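Local coordinates for protein intradiol ring-cleavage Dioxygenase (Tetranychus urticae, PDB 5VG2) that probably cleaves catechol-type aromatic rings between their two hydroxyl-bearing carbons, adding both atoms of molecular oxygen with the aid of a bound ferric iron, at residues Ser12-Glu17 and Ala134-Ile139; Asn30-Arg35 and Glu109-Gly114; Asp34-Arg39 and Lys152-Gln157; Val47-Cys52 and Ala200-His205; Pro113-Gly118 and Ser160-Asn165. All coordinates share one frame; numbering follows the deposited sequence.

Contact 1: residues Ser12-Glu17 and Ala134-Ile139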
# COMPACT_ATOMS: atom_id res chain seq x y z
N SER A 12 10.79 10.77 1.49
CA SER A 12 9.38 10.43 1.52
C SER A 12 8.92 10.26 2.95
O SER A 12 9.67 9.80 3.80
CB SER A 12 9.13 9.14 0.75
OG SER A 12 9.57 9.28 -0.59
N PRO A 13 7.68 10.63 3.23
CA PRO A 13 7.20 10.46 4.60
C PRO A 13 7.06 8.98 4.99
O PRO A 13 6.69 8.16 4.16
CB PRO A 13 5.84 11.13 4.55
CG PRO A 13 5.36 10.86 3.17
CD PRO A 13 6.60 11.05 2.32
N GLU A 14 7.37 8.66 6.24
CA GLU A 14 6.95 7.38 6.81
C GLU A 14 5.50 7.50 7.33
O GLU A 14 5.06 8.57 7.71
CB GLU A 14 7.85 6.96 7.96
CG GLU A 14 9.21 6.41 7.52
CD GLU A 14 9.83 5.54 8.62
OE1 GLU A 14 10.48 6.12 9.56
OE2 GLU A 14 9.61 4.30 8.55
N VAL A 15 4.78 6.39 7.38
CA VAL A 15 3.41 6.31 7.86
C VAL A 15 3.27 5.03 8.65
O VAL A 15 3.80 4.01 8.26
CB VAL A 15 2.38 6.31 6.72
CG1 VAL A 15 0.98 6.57 7.24
CG2 VAL A 15 2.70 7.31 5.61
N GLY A 16 2.52 5.09 9.75
CA GLY A 16 2.34 3.92 10.65
C GLY A 16 1.96 2.66 9.91
O GLY A 16 1.22 2.70 8.91
N GLU A 17 2.48 1.54 10.37
CA GLU A 17 2.25 0.26 9.72
C GLU A 17 0.77 -0.18 9.83
O GLU A 17 0.24 -0.90 8.98
CB GLU A 17 3.14 -0.74 10.39
CG GLU A 17 3.09 -2.15 9.85
CD GLU A 17 4.21 -3.02 10.46
OE1 GLU A 17 4.01 -3.55 11.57
OE2 GLU A 17 5.28 -3.15 9.83
N ALA A 134 13.84 -0.34 6.79
CA ALA A 134 14.27 0.99 6.40
C ALA A 134 13.16 2.01 6.29
O ALA A 134 13.38 3.19 6.47
CB ALA A 134 15.02 0.91 5.08
N HIS A 135 11.97 1.57 5.94
CA HIS A 135 10.91 2.51 5.66
C HIS A 135 9.55 1.85 5.68
O HIS A 135 9.39 0.83 5.10
CB HIS A 135 11.12 3.11 4.27
CG HIS A 135 10.32 4.34 4.06
ND1 HIS A 135 10.83 5.59 4.31
CD2 HIS A 135 9.04 4.52 3.66
CE1 HIS A 135 9.92 6.50 4.02
NE2 HIS A 135 8.82 5.87 3.63
N ILE A 136 8.58 2.49 6.33
CA ILE A 136 7.22 2.03 6.36
C ILE A 136 6.31 3.17 5.94
O ILE A 136 6.42 4.24 6.45
CB ILE A 136 6.82 1.56 7.76
CG1 ILE A 136 7.66 0.35 8.15
CG2 ILE A 136 5.36 1.13 7.76
CD1 ILE A 136 7.52 -0.03 9.61
N GLY A 137 5.41 2.92 5.01
CA GLY A 137 4.53 3.97 4.51
C GLY A 137 3.17 3.49 4.03
O GLY A 137 2.75 2.36 4.25
N GLN A 138 2.47 4.42 3.40
CA GLN A 138 1.20 4.15 2.80
C GLN A 138 1.08 4.94 1.52
O GLN A 138 1.56 6.04 1.41
CB GLN A 138 0.07 4.50 3.76
CG GLN A 138 0.03 3.65 5.04
CD GLN A 138 -1.19 3.93 5.91
OE1 GLN A 138 -2.15 4.50 5.46
NE2 GLN A 138 -1.14 3.52 7.16
N ILE A 139 0.37 4.36 0.57
CA ILE A 139 0.12 4.95 -0.71
C ILE A 139 -1.30 5.42 -0.71
O ILE A 139 -2.18 4.64 -0.44
CB ILE A 139 0.28 3.92 -1.83
CG1 ILE A 139 1.69 3.34 -1.78
CG2 ILE A 139 0.07 4.57 -3.22
CD1 ILE A 139 1.81 2.06 -2.59
O HOH W 1 1.88 1.37 6.51

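Contact 2: residues Asn30-Arg35 and Glu109-Gly114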
# COMPACT_ATOMS: atom_id res chain seq x y z
N ASN A 30 1.73 -10.53 -9.11
CA ASN A 30 0.28 -10.50 -9.01
C ASN A 30 -0.21 -11.03 -7.65
O ASN A 30 -0.01 -12.19 -7.33
CB ASN A 30 -0.31 -11.32 -10.16
CG ASN A 30 -1.81 -11.20 -10.27
OD1 ASN A 30 -2.55 -11.47 -9.31
ND2 ASN A 30 -2.26 -10.79 -11.45
N ILE A 31 -0.85 -10.16 -6.88
CA ILE A 31 -1.29 -10.46 -5.51
C ILE A 31 -2.82 -10.57 -5.35
O ILE A 31 -3.31 -10.66 -4.26
CB ILE A 31 -0.78 -9.39 -4.53
CG1 ILE A 31 -1.35 -8.03 -4.85
CG2 ILE A 31 0.76 -9.31 -4.59
CD1 ILE A 31 -1.03 -7.01 -3.77
N VAL A 32 -3.54 -10.63 -6.47
CA VAL A 32 -4.98 -10.51 -6.48
C VAL A 32 -5.69 -11.72 -5.93
O VAL A 32 -6.67 -11.58 -5.28
CB VAL A 32 -5.43 -10.23 -7.94
CG1 VAL A 32 -6.95 -10.34 -8.17
CG2 VAL A 32 -4.88 -8.86 -8.37
N GLU A 33 -5.20 -12.90 -6.24
CA GLU A 33 -5.86 -14.17 -5.88
C GLU A 33 -7.34 -14.24 -6.36
O GLU A 33 -7.65 -14.05 -7.52
CB GLU A 33 -5.62 -14.52 -4.38
CG GLU A 33 -4.14 -14.73 -4.02
CD GLU A 33 -3.90 -15.37 -2.63
OE1 GLU A 33 -4.84 -15.97 -2.00
OE2 GLU A 33 -2.73 -15.28 -2.16
N ASP A 34 -8.25 -14.55 -5.45
CA ASP A 34 -9.69 -14.70 -5.77
C ASP A 34 -10.43 -13.42 -5.55
O ASP A 34 -11.60 -13.42 -5.65
CB ASP A 34 -10.34 -15.77 -4.88
CG ASP A 34 -10.17 -15.47 -3.39
OD1 ASP A 34 -9.22 -14.73 -3.02
OD2 ASP A 34 -10.94 -15.99 -2.53
N ARG A 35 -9.76 -12.33 -5.29
CA ARG A 35 -10.43 -11.06 -5.01
C ARG A 35 -10.97 -10.38 -6.27
O ARG A 35 -10.49 -10.61 -7.39
CB ARG A 35 -9.42 -10.15 -4.31
CG ARG A 35 -9.26 -10.36 -2.82
CD ARG A 35 -9.83 -11.68 -2.32
NE ARG A 35 -10.82 -11.45 -1.31
CZ ARG A 35 -11.62 -12.38 -0.78
NH1 ARG A 35 -12.43 -12.03 0.16
NH2 ARG A 35 -11.57 -13.65 -1.13
N GLU A 109 0.93 -6.23 -9.64
CA GLU A 109 -0.40 -6.28 -10.24
C GLU A 109 -1.39 -6.51 -9.08
O GLU A 109 -1.42 -7.55 -8.45
CB GLU A 109 -0.48 -7.39 -11.28
CG GLU A 109 0.62 -7.35 -12.34
CD GLU A 109 0.48 -8.44 -13.42
OE1 GLU A 109 -0.02 -9.54 -13.13
OE2 GLU A 109 0.85 -8.18 -14.59
N THR A 110 -2.18 -5.50 -8.78
CA THR A 110 -3.10 -5.55 -7.64
C THR A 110 -4.45 -5.00 -8.08
O THR A 110 -4.79 -5.04 -9.27
CB THR A 110 -2.48 -4.86 -6.40
OG1 THR A 110 -3.33 -5.01 -5.26
CG2 THR A 110 -2.26 -3.41 -6.63
N LEU A 111 -5.27 -4.62 -7.09
CA LEU A 111 -6.60 -4.06 -7.32
C LEU A 111 -6.62 -2.74 -6.60
O LEU A 111 -5.79 -2.47 -5.76
CB LEU A 111 -7.70 -4.93 -6.75
CG LEU A 111 -7.85 -6.32 -7.35
CD1 LEU A 111 -8.85 -7.14 -6.57
CD2 LEU A 111 -8.20 -6.30 -8.83
N PHE A 112 -7.56 -1.88 -6.98
CA PHE A 112 -7.75 -0.66 -6.25
C PHE A 112 -8.26 -1.02 -4.86
O PHE A 112 -9.20 -1.78 -4.77
CB PHE A 112 -8.72 0.24 -6.99
CG PHE A 112 -8.75 1.63 -6.47
CD1 PHE A 112 -9.56 1.94 -5.37
CD2 PHE A 112 -7.91 2.62 -7.01
CE1 PHE A 112 -9.59 3.23 -4.87
CE2 PHE A 112 -7.92 3.91 -6.49
CZ PHE A 112 -8.76 4.22 -5.42
N PRO A 113 -7.66 -0.48 -3.78
CA PRO A 113 -8.09 -0.91 -2.43
C PRO A 113 -9.45 -0.41 -2.03
O PRO A 113 -9.91 0.62 -2.52
CB PRO A 113 -7.04 -0.28 -1.52
CG PRO A 113 -6.65 0.94 -2.25
CD PRO A 113 -6.70 0.63 -3.71
N GLY A 114 -10.09 -1.17 -1.14
CA GLY A 114 -11.35 -0.78 -0.51
C GLY A 114 -11.06 0.17 0.62
O GLY A 114 -9.93 0.30 1.03

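Contact 3: residues Asp34-Arg39 and Lys152-Gln157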
# COMPACT_ATOMS: atom_id res chain seq x y z
N ASP A 34 -8.25 -14.55 -5.45
CA ASP A 34 -9.69 -14.70 -5.77
C ASP A 34 -10.43 -13.42 -5.55
O ASP A 34 -11.60 -13.42 -5.65
CB ASP A 34 -10.34 -15.77 -4.88
CG ASP A 34 -10.17 -15.47 -3.39
OD1 ASP A 34 -9.22 -14.73 -3.02
OD2 ASP A 34 -10.94 -15.99 -2.53
N ARG A 35 -9.76 -12.33 -5.29
CA ARG A 35 -10.43 -11.06 -5.01
C ARG A 35 -10.97 -10.38 -6.27
O ARG A 35 -10.49 -10.61 -7.39
CB ARG A 35 -9.42 -10.15 -4.31
CG ARG A 35 -9.26 -10.36 -2.82
CD ARG A 35 -9.83 -11.68 -2.32
NE ARG A 35 -10.82 -11.45 -1.31
CZ ARG A 35 -11.62 -12.38 -0.78
NH1 ARG A 35 -12.43 -12.03 0.16
NH2 ARG A 35 -11.57 -13.65 -1.13
N ILE A 36 -11.97 -9.52 -6.04
CA ILE A 36 -12.75 -8.86 -7.07
C ILE A 36 -12.48 -7.37 -6.98
O ILE A 36 -12.47 -6.83 -5.90
CB ILE A 36 -14.24 -9.05 -6.83
CG1 ILE A 36 -14.60 -10.53 -6.76
CG2 ILE A 36 -15.07 -8.38 -7.91
CD1 ILE A 36 -14.25 -11.34 -7.99
N GLY A 37 -12.32 -6.69 -8.12
CA GLY A 37 -12.11 -5.26 -8.10
C GLY A 37 -11.64 -4.75 -9.44
O GLY A 37 -11.74 -5.46 -10.43
N ILE A 38 -11.08 -3.55 -9.47
CA ILE A 38 -10.51 -3.01 -10.70
C ILE A 38 -9.01 -3.11 -10.62
O ILE A 38 -8.39 -2.62 -9.68
CB ILE A 38 -10.99 -1.58 -10.94
CG1 ILE A 38 -12.48 -1.61 -11.27
CG2 ILE A 38 -10.20 -0.90 -12.09
CD1 ILE A 38 -13.12 -0.24 -11.16
N ARG A 39 -8.46 -3.75 -11.65
CA ARG A 39 -7.06 -4.04 -11.76
C ARG A 39 -6.24 -2.76 -11.73
O ARG A 39 -6.60 -1.78 -12.32
CB ARG A 39 -6.77 -4.86 -13.02
CG ARG A 39 -6.99 -6.36 -12.82
CD ARG A 39 -5.78 -7.06 -12.11
NE ARG A 39 -4.64 -7.08 -13.01
CZ ARG A 39 -3.58 -6.23 -13.03
NH1 ARG A 39 -2.70 -6.35 -14.01
NH2 ARG A 39 -3.36 -5.31 -12.08
N LYS A 152 -17.81 2.68 -9.90
CA LYS A 152 -17.74 1.39 -10.62
C LYS A 152 -17.91 0.14 -9.75
O LYS A 152 -17.75 0.15 -8.55
CB LYS A 152 -16.43 1.29 -11.41
CG LYS A 152 -16.27 2.36 -12.48
CD LYS A 152 -15.29 1.90 -13.56
CE LYS A 152 -15.32 2.84 -14.74
NZ LYS A 152 -14.23 3.84 -14.65
N SER A 153 -18.24 -0.93 -10.43
CA SER A 153 -18.44 -2.22 -9.84
C SER A 153 -17.08 -2.81 -9.48
O SER A 153 -16.17 -2.62 -10.30
CB SER A 153 -19.13 -3.10 -10.85
OG SER A 153 -19.30 -4.39 -10.30
N PRO A 154 -16.88 -3.47 -8.34
CA PRO A 154 -17.83 -3.70 -7.27
C PRO A 154 -17.90 -2.63 -6.18
O PRO A 154 -18.68 -2.78 -5.21
CB PRO A 154 -17.21 -4.96 -6.54
CG PRO A 154 -15.77 -4.76 -6.66
CD PRO A 154 -15.58 -4.10 -8.03
N TYR A 155 -17.10 -1.56 -6.29
CA TYR A 155 -16.96 -0.58 -5.25
C TYR A 155 -18.28 0.19 -5.06
O TYR A 155 -18.58 0.71 -3.98
CB TYR A 155 -15.82 0.39 -5.58
CG TYR A 155 -14.52 -0.29 -5.86
CD1 TYR A 155 -13.67 -0.66 -4.83
CD2 TYR A 155 -14.16 -0.63 -7.13
CE1 TYR A 155 -12.45 -1.29 -5.08
CE2 TYR A 155 -12.96 -1.29 -7.41
CZ TYR A 155 -12.12 -1.60 -6.41
OH TYR A 155 -10.97 -2.28 -6.70
N ASN A 156 -19.10 0.25 -6.11
CA ASN A 156 -20.38 0.94 -6.06
C ASN A 156 -21.46 0.22 -5.30
O ASN A 156 -22.53 0.77 -5.12
CB ASN A 156 -20.90 1.32 -7.45
CG ASN A 156 -21.15 0.11 -8.35
OD1 ASN A 156 -21.05 -1.05 -7.92
ND2 ASN A 156 -21.46 0.39 -9.61
N GLN A 157 -21.18 -1.02 -4.85
CA GLN A 157 -22.10 -1.78 -3.99
C GLN A 157 -21.59 -1.86 -2.52
O GLN A 157 -22.14 -2.56 -1.71
CB GLN A 157 -22.31 -3.15 -4.58
CG GLN A 157 -22.96 -3.08 -5.96
CD GLN A 157 -22.76 -4.27 -6.83
OE1 GLN A 157 -23.42 -5.28 -6.66
NE2 GLN A 157 -21.89 -4.15 -7.87

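Contact 4: residues Val47-Cys52 and Ala200-His205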
# COMPACT_ATOMS: atom_id res chain seq x y z
N VAL A 47 14.80 5.53 -4.56
CA VAL A 47 16.14 6.11 -4.58
C VAL A 47 16.59 6.40 -3.17
O VAL A 47 15.76 6.59 -2.26
CB VAL A 47 16.22 7.37 -5.46
CG1 VAL A 47 15.88 7.03 -6.90
CG2 VAL A 47 15.29 8.48 -4.93
N ASP A 48 17.91 6.39 -2.99
CA ASP A 48 18.56 6.83 -1.75
C ASP A 48 18.44 8.33 -1.69
O ASP A 48 18.88 9.00 -2.62
CB ASP A 48 20.04 6.40 -1.77
CG ASP A 48 20.77 6.60 -0.42
OD1 ASP A 48 20.57 7.63 0.27
OD2 ASP A 48 21.57 5.73 -0.04
N PHE A 49 17.87 8.86 -0.61
CA PHE A 49 17.67 10.31 -0.51
C PHE A 49 18.95 11.16 -0.38
O PHE A 49 18.91 12.36 -0.62
CB PHE A 49 16.69 10.65 0.61
CG PHE A 49 17.35 10.88 1.95
CD1 PHE A 49 17.96 9.82 2.66
CD2 PHE A 49 17.33 12.14 2.51
CE1 PHE A 49 18.55 10.04 3.89
CE2 PHE A 49 17.92 12.36 3.76
CZ PHE A 49 18.54 11.32 4.45
N ASN A 50 20.07 10.55 0.01
CA ASN A 50 21.36 11.23 0.05
C ASN A 50 21.83 11.53 -1.38
O ASN A 50 22.14 12.67 -1.71
CB ASN A 50 22.39 10.39 0.81
CG ASN A 50 22.07 10.24 2.28
OD1 ASN A 50 22.03 11.23 3.01
ND2 ASN A 50 21.82 9.01 2.71
N THR A 51 21.81 10.49 -2.21
CA THR A 51 22.43 10.50 -3.54
C THR A 51 21.47 10.64 -4.74
O THR A 51 21.90 10.93 -5.85
CB THR A 51 23.25 9.20 -3.71
OG1 THR A 51 22.41 8.05 -3.53
CG2 THR A 51 24.36 9.16 -2.67
N CYS A 52 20.18 10.37 -4.51
CA CYS A 52 19.15 10.22 -5.56
C CYS A 52 19.42 9.06 -6.53
O CYS A 52 18.84 9.00 -7.62
CB CYS A 52 18.90 11.54 -6.31
SG CYS A 52 18.42 12.94 -5.25
N ALA A 200 11.82 8.33 -2.10
CA ALA A 200 13.17 8.60 -1.68
C ALA A 200 13.22 8.16 -0.22
O ALA A 200 12.45 8.66 0.61
CB ALA A 200 13.50 10.06 -1.81
N ILE A 201 14.12 7.22 0.07
CA ILE A 201 14.22 6.63 1.41
C ILE A 201 15.65 6.66 1.95
O ILE A 201 16.62 6.85 1.21
CB ILE A 201 13.69 5.18 1.45
CG1 ILE A 201 14.57 4.20 0.69
CG2 ILE A 201 12.28 5.10 0.87
CD1 ILE A 201 14.32 2.75 1.07
N ASN A 202 15.75 6.44 3.25
CA ASN A 202 17.03 6.27 3.90
C ASN A 202 17.26 4.79 4.19
O ASN A 202 16.74 4.27 5.20
CB ASN A 202 17.09 7.05 5.20
CG ASN A 202 18.43 6.95 5.88
OD1 ASN A 202 19.32 6.26 5.43
ND2 ASN A 202 18.55 7.63 6.97
N PRO A 203 18.10 4.12 3.38
CA PRO A 203 18.34 2.69 3.60
C PRO A 203 19.15 2.33 4.86
O PRO A 203 19.27 1.15 5.18
CB PRO A 203 19.08 2.27 2.32
CG PRO A 203 19.75 3.49 1.83
CD PRO A 203 18.99 4.68 2.37
N LEU A 204 19.69 3.33 5.56
CA LEU A 204 20.37 3.14 6.85
C LEU A 204 19.53 3.53 8.08
O LEU A 204 20.06 3.59 9.21
CB LEU A 204 21.67 3.96 6.85
CG LEU A 204 22.55 3.91 5.59
CD1 LEU A 204 23.78 4.79 5.87
CD2 LEU A 204 22.89 2.48 5.18
N HIS A 205 18.26 3.81 7.86
CA HIS A 205 17.30 4.14 8.90
C HIS A 205 16.75 2.85 9.50
O HIS A 205 16.51 1.90 8.77
CB HIS A 205 16.15 4.93 8.26
CG HIS A 205 15.08 5.38 9.20
ND1 HIS A 205 15.32 6.20 10.28
CD2 HIS A 205 13.75 5.14 9.20
CE1 HIS A 205 14.19 6.42 10.92
NE2 HIS A 205 13.21 5.80 10.28

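Contact 5: residues Pro113-Gly118 and Ser160-Asn165. With FE (Fe (III) ion), chain E.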
# COMPACT_ATOMS: atom_id res chain seq x y z
N PRO A 113 -7.66 -0.48 -3.78
CA PRO A 113 -8.09 -0.91 -2.43
C PRO A 113 -9.45 -0.41 -2.03
O PRO A 113 -9.91 0.62 -2.52
CB PRO A 113 -7.04 -0.28 -1.52
CG PRO A 113 -6.65 0.94 -2.25
CD PRO A 113 -6.70 0.63 -3.71
N GLY A 114 -10.09 -1.17 -1.14
CA GLY A 114 -11.35 -0.78 -0.51
C GLY A 114 -11.06 0.17 0.62
O GLY A 114 -9.93 0.30 1.03
N HIS A 115 -12.09 0.86 1.07
CA HIS A 115 -12.01 1.60 2.30
C HIS A 115 -12.72 0.82 3.39
O HIS A 115 -13.54 -0.01 3.12
CB HIS A 115 -12.61 2.98 2.12
CG HIS A 115 -14.07 3.01 1.74
ND1 HIS A 115 -14.47 3.19 0.44
CD2 HIS A 115 -15.19 2.99 2.48
CE1 HIS A 115 -15.79 3.22 0.38
NE2 HIS A 115 -16.26 3.11 1.61
N TYR A 116 -12.37 1.10 4.62
CA TYR A 116 -13.12 0.60 5.74
C TYR A 116 -13.40 1.74 6.70
O TYR A 116 -12.82 2.81 6.56
CB TYR A 116 -12.40 -0.56 6.39
CG TYR A 116 -10.95 -0.35 6.69
CD1 TYR A 116 -9.99 -0.58 5.73
CD2 TYR A 116 -10.56 0.04 7.95
CE1 TYR A 116 -8.63 -0.45 6.04
CE2 TYR A 116 -9.22 0.19 8.26
CZ TYR A 116 -8.26 -0.06 7.30
OH TYR A 116 -6.97 0.10 7.62
N PRO A 117 -14.33 1.55 7.65
CA PRO A 117 -14.68 2.69 8.49
C PRO A 117 -13.48 3.30 9.19
O PRO A 117 -12.68 2.59 9.76
CB PRO A 117 -15.67 2.10 9.49
CG PRO A 117 -16.33 1.02 8.71
CD PRO A 117 -15.25 0.41 7.85
N GLY A 118 -13.36 4.62 9.12
CA GLY A 118 -12.27 5.33 9.78
C GLY A 118 -11.00 5.45 8.95
O GLY A 118 -9.99 5.97 9.45
N SER A 160 -21.22 2.31 2.65
CA SER A 160 -20.63 3.14 3.71
C SER A 160 -20.09 4.45 3.20
O SER A 160 -19.86 4.59 1.99
CB SER A 160 -19.48 2.34 4.31
OG SER A 160 -20.00 1.14 4.82
N ARG A 161 -19.96 5.43 4.07
CA ARG A 161 -19.30 6.68 3.65
C ARG A 161 -17.81 6.47 3.43
O ARG A 161 -17.13 5.88 4.25
CB ARG A 161 -19.50 7.76 4.69
CG ARG A 161 -19.22 9.16 4.17
CD ARG A 161 -19.87 10.20 5.07
NE ARG A 161 -19.97 11.51 4.42
CZ ARG A 161 -20.93 12.41 4.64
NH1 ARG A 161 -21.94 12.18 5.51
NH2 ARG A 161 -20.89 13.59 4.00
N ARG A 162 -17.30 6.90 2.28
CA ARG A 162 -15.87 6.91 2.04
C ARG A 162 -15.24 8.10 2.77
O ARG A 162 -15.65 9.26 2.59
CB ARG A 162 -15.62 7.03 0.55
CG ARG A 162 -14.18 7.24 0.16
CD ARG A 162 -14.03 7.03 -1.36
NE ARG A 162 -14.75 8.04 -2.16
CZ ARG A 162 -14.33 9.26 -2.42
NH1 ARG A 162 -13.20 9.73 -1.88
NH2 ARG A 162 -15.10 10.08 -3.16
N MET A 163 -14.27 7.80 3.63
CA MET A 163 -13.51 8.83 4.29
C MET A 163 -12.59 9.42 3.23
O MET A 163 -11.99 8.70 2.45
CB MET A 163 -12.71 8.26 5.45
CG MET A 163 -11.83 9.28 6.15
SD MET A 163 -11.18 8.78 7.75
CE MET A 163 -12.61 9.05 8.81
N LYS A 164 -12.52 10.75 3.17
CA LYS A 164 -11.59 11.45 2.28
C LYS A 164 -10.21 11.65 2.92
O LYS A 164 -10.07 11.65 4.13
CB LYS A 164 -12.18 12.80 1.89
CG LYS A 164 -13.48 12.76 1.13
CD LYS A 164 -13.48 13.87 0.07
CE LYS A 164 -14.83 14.45 -0.30
NZ LYS A 164 -15.87 13.44 -0.64
N ASN A 165 -9.20 11.85 2.09
CA ASN A 165 -7.82 11.99 2.59
C ASN A 165 -7.69 13.03 3.70
O ASN A 165 -7.03 12.79 4.70
CB ASN A 165 -6.84 12.35 1.45
CG ASN A 165 -6.63 11.22 0.45
OD1 ASN A 165 -6.87 10.01 0.72
ND2 ASN A 165 -6.19 11.60 -0.74
FE FE E . -4.80 -0.41 6.52
O HOH W 2 -4.68 0.88 8.10

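Contact 1: residues Ser12-Glu17 and Ala134-Ile139
An edge strand of the antiparallel sheet, 132-139, is crossed near a right angle by the loop 12-17, with Val-15 over Gly-137. Val-15 N donates to Ile-136 O (2.9 Å), and Glu-14 OE2 accepts from Ile-136 N through its anti lone pair (3.0 Å). The Glu-14 side chain suits this place because its CG methylene also lies over one face of the His-135 imidazole, 3.8 Å from the ring centroid, in a CH-pi contact. Val-15 stands across the Gln-138 side chain, CG1 meeting CD at 3.7 Å. Beyond it, Gln-138 NE2 donates to Gly-16 O in the carbonyl plane (3.1 Å), and a water joins that oxygen to Gly-137 O. Gln-138 OE1 is bound by Arg-119, and Glu-14 has further partners in Ser-207 and His-205. Along the strand's other margin runs strand 123-129, home of the iron ligand His-124, which the Gln-138 side chain touches; Ala-134 and His-135 form a classic beta bulge against its Ile-127.

Contact 2: residues Asn30-Arg35 and Glu109-Gly114
Asn-30 and Glu-109 cross nearly at a right angle, and their side chains meet through one bond: Asn-30 ND2 donates to Glu-109 OE1 (3.1 Å), reaching the oxygen on its anti side, out of the carboxylate plane. With Asn-30 CG anti to the backbone N (chi1 -172°), the amide can serve both ways, since OD1 turns back to accept from Val-32 N at 3.1 Å. Asparagine fits because it carries a donor and an acceptor on one short, flat group. A leucine in place of Glu-109 would take away the carboxylate, probably leaving Asn-30 ND2 without this acceptor and that end of the amide less firmly held. In the backbone, Ile-31 N donates to Glu-109 O (3.1 Å), a nearly straight bond. Ile-31 and Thr-110 lie side by side pointing the same way: with Ile-31 CG1 in the crowded position between N and carbonyl carbon (chi1 63°), CG1 and CD1 lie along Thr-110, CD1 3.7 Å from its CB. Thr-110 OG1 is bonded to Gln-64. The beta-branched Val-32 sends CG2 across Leu-111, 4.0 Å from its CG, and Leu-111 CD1 packs on Arg-35 CB at 3.8 Å. The arrangement is a single beta bridge at the margin of strand 105-111; an Asx turn starts at the bridge residue Asn-30, and a type II' turn, Val-32 to Arg-35, follows.

Contact 3: residues Asp34-Arg39 and Lys152-Gln157
Tyr-155 and Ile-38 supply the one hydrogen bond of this contact: Ile-38 N donates to Tyr-155 OH at 3.0 Å, almost straight (168°) and close to the plane of the ring. The phenol oxygen has a second partner, the carbonyl oxygen of Phe-112, to which it can donate, and it therefore joins two backbones. A phenylalanine here would keep the ring but is likely to leave Ile-38 N and the Phe-112 carbonyl without their common mate.

The apolar contacts gather round the same residues. Ile-38 CG1 lies at the edge of the Tyr-155 ring, in its plane, and CD1 comes 3.9 Å from CE2; with CD1 extended beyond CG1 (chi2 164°), the tip also reaches Lys-152 CB at 3.7 Å, crossing the lysine's aliphatic stem. Two residues earlier, Ile-36 CG2 touches Pro-154 CG at 3.9 Å.

Steric fit explains the glycine between the two isoleucines. Gly-37 CA sits 3.5 Å from Tyr-155 OH and 3.7 Å from Pro-154 CD, where a beta carbon would collide with the hydroxyl. Pro-154 follows a cis peptide bond, in a turn closed by Asn-156 N to Lys-152 O.

The loop entering strand 39-48 is thus laid against the loop leaving helix 143-150, whose Ile-149 touches both Ile-38 and Tyr-155.

Contact 4: residues Val47-Cys52 and Ala200-His205
The Phe-49 ring and the Asn-202 side chain are the flat groups that meet, their planes 46° apart. The ring has Ile-201 O at its edge, near its plane, while Asn-202 CB approaches obliquely, 3.6 Å from CE1. The Asn-202 amide is used within its own segment: OD1 takes Leu-204 N from above the carbonyl plane, an Asx turn. The Asp-48 carboxylate crosses the Pro-203 ring, OD2 coming 3.4 Å from Pro-203 CG; it is brought there by Asp-48 CG standing anti to its own backbone N (chi1 -171°). Asp-48 OD1 accepts from Asn-50 N on the anti side (3.0 Å), a second Asx turn.

The two strands run parallel. Ile-201 N donates to Val-47 O at 2.9 Å, and Phe-49 N to Ile-201 O at 3.0 Å. Val-47 and Ala-200 share one face of the sheet, CG2 3.9 Å from CB, and Phe-49 CB adds to this patch at 4.0 Å from the same Ala-200 methyl. Alanine suits the spot, being small enough to sit against both neighbours.

The chemistry therefore divides: backbone amides and apolar side chains unite the strands, whereas Asp-48 and Asn-202 each use OD1 to turn the chain where its strand ends. Just beyond the Asp-48 turn, the Cys-52 disulfide to Cys-9 fastens this loop to the N-terminal stretch.

Contact 5: residues Pro113-Gly118 and Ser160-Asn165
His-115 faces Arg-162 and Gly-118 faces Met-163 where two loops run at 72° to each other, the CA atoms of each pair 6.6 Å apart. The flat His-115 ring carries most of the contact: Arg-162 CA stands over its centre, 3.9 Å from the centroid, a CH-pi contact, with CB over the same face, 3.8 Å from His-115 CE1. Ser-160 O lies at the ring edge. Arg-162 thus lends its backbone and CB to the imidazole while its guanidinium turns away to a salt bridge with Glu-143. Met-163, CG anti to the backbone N (chi1 177°), brings SD to within 3.5 Å of Gly-118 O. Glycine is called for there, because at phi 87° a side chain would jam against the preceding carbonyl oxygen. Between these residues Tyr-116 points away from 160-165, its OH 2.5 Å from the iron, which lies in the ring plane. Tyr-71, His-122, His-124 and a water complete the two-tyrosine, two-histidine ferric site characteristic of intradiol dioxygenases.

Overall arrangement
Contacts 1 to 4 all begin in the first quarter of the chain, in the order 12-17, 30-35, 34-39 and 47-52, and each ties that region to a later one; contact 5 joins two later loops. Contacts 2 and 4 belong to the mixed sheet, through strands 105-111, 39-48 and 193-201, but their centres are about 29 Å apart. Contact 1 lies on the antiparallel sheet and touches contact 4 through Ser-12 and Glu-14. Contacts 2 and 3 share Asp-34 and Arg-35, with centres about 10 Å apart; contact 2 shares Pro-113 and Gly-114 with contact 5. The chain from 109 to 118 thus runs from the mixed sheet to the iron ligand Tyr-116.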